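Local structure of Cobalt/magnesium transport protein CorA (Methanocaldococcus jannaschii, 4EGW) at residues E61-L66 against L124-D129. The protein mediates the influx of magnesium ions across the cell membrane as a homopentamer that closes when cytoplasmic magnesium is high and opens when it is low. Numbering follows the deposited sequence.
Sequences EELYKL and LTIHSD
Leu63 and Leu66 of helix 60-70 meet Leu124 and Ile126 of strand 122-127 where the helix lies against one face of the mixed sheet in the cytoplasmic domain of CorA. The two short axes run nearly antiparallel, at 156°, and approach to 12.8 Å, a separation that only side chains bridge. The nearest CA atoms pair Leu63 with Ile126 (10.1 Å) and Leu66 with Leu124 (10.2 Å).

All touching is between methyl groups. CD1 of Leu63 reaches CD1 of Ile126 at 4.3 Å. Leu66, nearly one helical turn on, is the link between the two strand residues, since its CD2 lies 4.3 Å from CD2 of Leu124 and 4.4 Å from CD1 of Ile126. In Ile126 CG1 lies anti to the backbone N (chi1 -174°) and leans obliquely toward the helix; the next torsion, 122°, turns CD1 more directly up to both leucines.

Neighbours fill in the layer: Leu77 of helix 74-80 packs on Leu63 and Leu124, and Cys55 of strand 51-56 on Leu66 and Ile126. Thr125 and His127, facing the other way, hydrogen-bond through their side chains to Asp54.

With no hydrogen bond between the two segments and just 111 Å² buried, the contact is dispersion packing among buried aliphatic groups; as one part of a wider apolar layer, it illustrates how a helix is seated on a sheet by aliphatic side chains while the backbones stay apart.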
ATOM      1  N   GLU A  61     -14.709  33.053  -2.773  1.00 63.84           N
ATOM      2  CA  GLU A  61     -13.982  34.163  -2.179  1.00 72.49           C
ATOM      3  C   GLU A  61     -12.504  33.753  -2.110  1.00 67.63           C
ATOM      4  O   GLU A  61     -11.628  34.442  -2.644  1.00 55.62           O
ATOM      5  CB  GLU A  61     -14.523  34.465  -0.776  1.00 78.43           C
ATOM      6  CG  GLU A  61     -15.933  33.933  -0.510  1.00 84.92           C
ATOM      7  CD  GLU A  61     -17.031  34.755  -1.182  1.00 90.45           C
ATOM      8  OE1 GLU A  61     -16.896  35.999  -1.246  1.00 90.53           O
ATOM      9  OE2 GLU A  61     -18.035  34.153  -1.636  1.00 89.38           O
ATOM     10  N   GLU A  62     -12.260  32.609  -1.464  1.00 73.03           N
ATOM     11  CA  GLU A  62     -10.923  32.046  -1.270  1.00 73.60           C
ATOM     12  C   GLU A  62     -10.280  31.607  -2.582  1.00 71.62           C
ATOM     13  O   GLU A  62      -9.055  31.635  -2.730  1.00 72.64           O
ATOM     14  CB  GLU A  62     -10.967  30.853  -0.299  1.00 74.86           C
ATOM     15  CG  GLU A  62     -11.130  31.220   1.183  1.00 81.30           C
ATOM     16  CD  GLU A  62     -10.514  30.188   2.133  1.00 84.39           C
ATOM     17  OE1 GLU A  62      -9.435  29.634   1.807  1.00 80.37           O
ATOM     18  OE2 GLU A  62     -11.121  29.918   3.199  1.00 87.69           O
ATOM     19  N   LEU A  63     -11.107  31.195  -3.534  1.00 66.05           N
ATOM     20  CA  LEU A  63     -10.604  30.756  -4.826  1.00 60.02           C
ATOM     21  C   LEU A  63     -10.113  31.937  -5.675  1.00 64.78           C
ATOM     22  O   LEU A  63      -8.999  31.915  -6.195  1.00 67.46           O
ATOM     23  CB  LEU A  63     -11.673  29.959  -5.567  1.00 57.35           C
ATOM     24  CG  LEU A  63     -11.326  29.535  -6.997  1.00 55.70           C
ATOM     25  CD1 LEU A  63     -10.015  28.759  -7.021  1.00 57.62           C
ATOM     26  CD2 LEU A  63     -12.454  28.729  -7.634  1.00 46.71           C
ATOM     27  N   TYR A  64     -10.935  32.972  -5.802  1.00 66.51           N
ATOM     28  CA  TYR A  64     -10.553  34.145  -6.582  1.00 66.99           C
ATOM     29  C   TYR A  64      -9.224  34.722  -6.107  1.00 56.18           C
ATOM     30  O   TYR A  64      -8.366  35.096  -6.914  1.00 48.15           O
ATOM     31  CB  TYR A  64     -11.626  35.225  -6.519  1.00 79.74           C
ATOM     32  CG  TYR A  64     -11.109  36.563  -6.980  1.00 95.51           C
ATOM     33  CD1 TYR A  64     -10.919  36.829  -8.333  1.00100.66           C
ATOM     34  CD2 TYR A  64     -10.783  37.557  -6.061  1.00102.06           C
ATOM     35  CE1 TYR A  64     -10.429  38.059  -8.758  1.00105.42           C
ATOM     36  CE2 TYR A  64     -10.296  38.788  -6.475  1.00105.72           C
ATOM     37  CZ  TYR A  64     -10.120  39.034  -7.823  1.00108.33           C
ATOM     38  OH  TYR A  64      -9.637  40.258  -8.232  1.00112.97           O
ATOM     39  N   LYS A  65      -9.070  34.799  -4.790  1.00 56.11           N
ATOM     40  CA  LYS A  65      -7.817  35.223  -4.172  1.00 63.55           C
ATOM     41  C   LYS A  65      -6.669  34.370  -4.709  1.00 65.44           C
ATOM     42  O   LYS A  65      -5.576  34.867  -4.998  1.00 66.41           O
ATOM     43  CB  LYS A  65      -7.923  35.068  -2.649  1.00 66.95           C
ATOM     44  CG  LYS A  65      -6.909  35.856  -1.835  1.00 74.40           C
ATOM     45  CD  LYS A  65      -7.376  36.029  -0.385  1.00 78.53           C
ATOM     46  CE  LYS A  65      -6.474  36.992   0.383  1.00 81.93           C
ATOM     47  NZ  LYS A  65      -7.095  37.516   1.631  1.00 81.55           N
ATOM     48  N   LEU A  66      -6.943  33.077  -4.852  1.00 64.16           N
ATOM     49  CA  LEU A  66      -5.939  32.109  -5.263  1.00 56.28           C
ATOM     50  C   LEU A  66      -5.504  32.319  -6.707  1.00 52.08           C
ATOM     51  O   LEU A  66      -4.306  32.347  -7.013  1.00 47.49           O
ATOM     52  CB  LEU A  66      -6.492  30.707  -5.094  1.00 51.87           C
ATOM     53  CG  LEU A  66      -5.498  29.585  -5.347  1.00 34.30           C
ATOM     54  CD1 LEU A  66      -4.316  29.767  -4.420  1.00 34.94           C
ATOM     55  CD2 LEU A  66      -6.187  28.254  -5.108  1.00 38.97           C
ATOM     56  N   LEU A 124       0.182  23.111  -7.675  1.00 46.51           N
ATOM     57  CA  LEU A 124      -1.085  23.307  -6.997  1.00 46.70           C
ATOM     58  C   LEU A 124      -1.957  22.084  -7.213  1.00 45.48           C
ATOM     59  O   LEU A 124      -2.184  21.673  -8.349  1.00 44.56           O
ATOM     60  CB  LEU A 124      -1.803  24.553  -7.527  1.00 50.24           C
ATOM     61  CG  LEU A 124      -3.305  24.667  -7.196  1.00 51.01           C
ATOM     62  CD1 LEU A 124      -3.562  24.751  -5.707  1.00 50.48           C
ATOM     63  CD2 LEU A 124      -3.991  25.847  -7.905  1.00 47.61           C
ATOM     64  N   THR A 125      -2.423  21.498  -6.114  1.00 47.93           N
ATOM     65  CA  THR A 125      -3.376  20.397  -6.158  1.00 46.87           C
ATOM     66  C   THR A 125      -4.713  20.931  -5.729  1.00 50.19           C
ATOM     67  O   THR A 125      -4.876  21.371  -4.596  1.00 56.07           O
ATOM     68  CB  THR A 125      -3.039  19.295  -5.158  1.00 41.93           C
ATOM     69  OG1 THR A 125      -2.978  19.857  -3.838  1.00 40.12           O
ATOM     70  CG2 THR A 125      -1.711  18.643  -5.497  1.00 42.83           C
ATOM     71  N   ILE A 126      -5.679  20.882  -6.630  1.00 53.12           N
ATOM     72  CA  ILE A 126      -6.984  21.429  -6.329  1.00 54.10           C
ATOM     73  C   ILE A 126      -8.071  20.352  -6.411  1.00 57.58           C
ATOM     74  O   ILE A 126      -8.195  19.635  -7.416  1.00 53.25           O
ATOM     75  CB  ILE A 126      -7.296  22.625  -7.248  1.00 53.23           C
ATOM     76  CG1 ILE A 126      -8.610  23.283  -6.836  1.00 60.03           C
ATOM     77  CG2 ILE A 126      -7.303  22.203  -8.713  1.00 47.25           C
ATOM     78  CD1 ILE A 126      -8.447  24.745  -6.494  1.00 63.59           C
ATOM     79  N   HIS A 127      -8.837  20.224  -5.331  1.00 55.03           N
ATOM     80  CA  HIS A 127      -9.885  19.223  -5.276  1.00 47.18           C
ATOM     81  C   HIS A 127     -11.111  19.704  -4.526  1.00 52.84           C
ATOM     82  O   HIS A 127     -10.997  20.375  -3.503  1.00 61.02           O
ATOM     83  CB  HIS A 127      -9.361  17.919  -4.669  1.00 43.43           C
ATOM     84  CG  HIS A 127      -8.660  18.084  -3.356  1.00 49.40           C
ATOM     85  ND1 HIS A 127      -9.214  17.676  -2.160  1.00 52.75           N
ATOM     86  CD2 HIS A 127      -7.438  18.582  -3.051  1.00 51.23           C
ATOM     87  CE1 HIS A 127      -8.371  17.928  -1.174  1.00 49.94           C
ATOM     88  NE2 HIS A 127      -7.285  18.477  -1.687  1.00 51.21           N
ATOM     89  N   SER A 128     -12.283  19.376  -5.060  1.00 48.03           N
ATOM     90  CA  SER A 128     -13.547  19.638  -4.387  1.00 55.96           C
ATOM     91  C   SER A 128     -13.898  18.594  -3.326  1.00 67.22           C
ATOM     92  O   SER A 128     -14.629  18.883  -2.376  1.00 77.64           O
ATOM     93  CB  SER A 128     -14.677  19.762  -5.402  1.00 59.62           C
ATOM     94  OG  SER A 128     -14.460  20.880  -6.249  1.00 63.88           O
ATOM     95  N   ASP A 129     -13.407  17.373  -3.503  1.00 64.78           N
ATOM     96  CA  ASP A 129     -13.624  16.318  -2.516  1.00 63.10           C
ATOM     97  C   ASP A 129     -12.323  16.061  -1.773  1.00 60.09           C
ATOM     98  O   ASP A 129     -11.240  16.238  -2.328  1.00 62.51           O
ATOM     99  CB  ASP A 129     -14.114  15.021  -3.177  1.00 61.19           C
ATOM    100  CG  ASP A 129     -15.631  14.868  -3.132  1.00 62.24           C
ATOM    101  OD1 ASP A 129     -16.268  15.387  -2.194  1.00 61.63           O
ATOM    102  OD2 ASP A 129     -16.190  14.212  -4.036  1.00 65.20           O
TER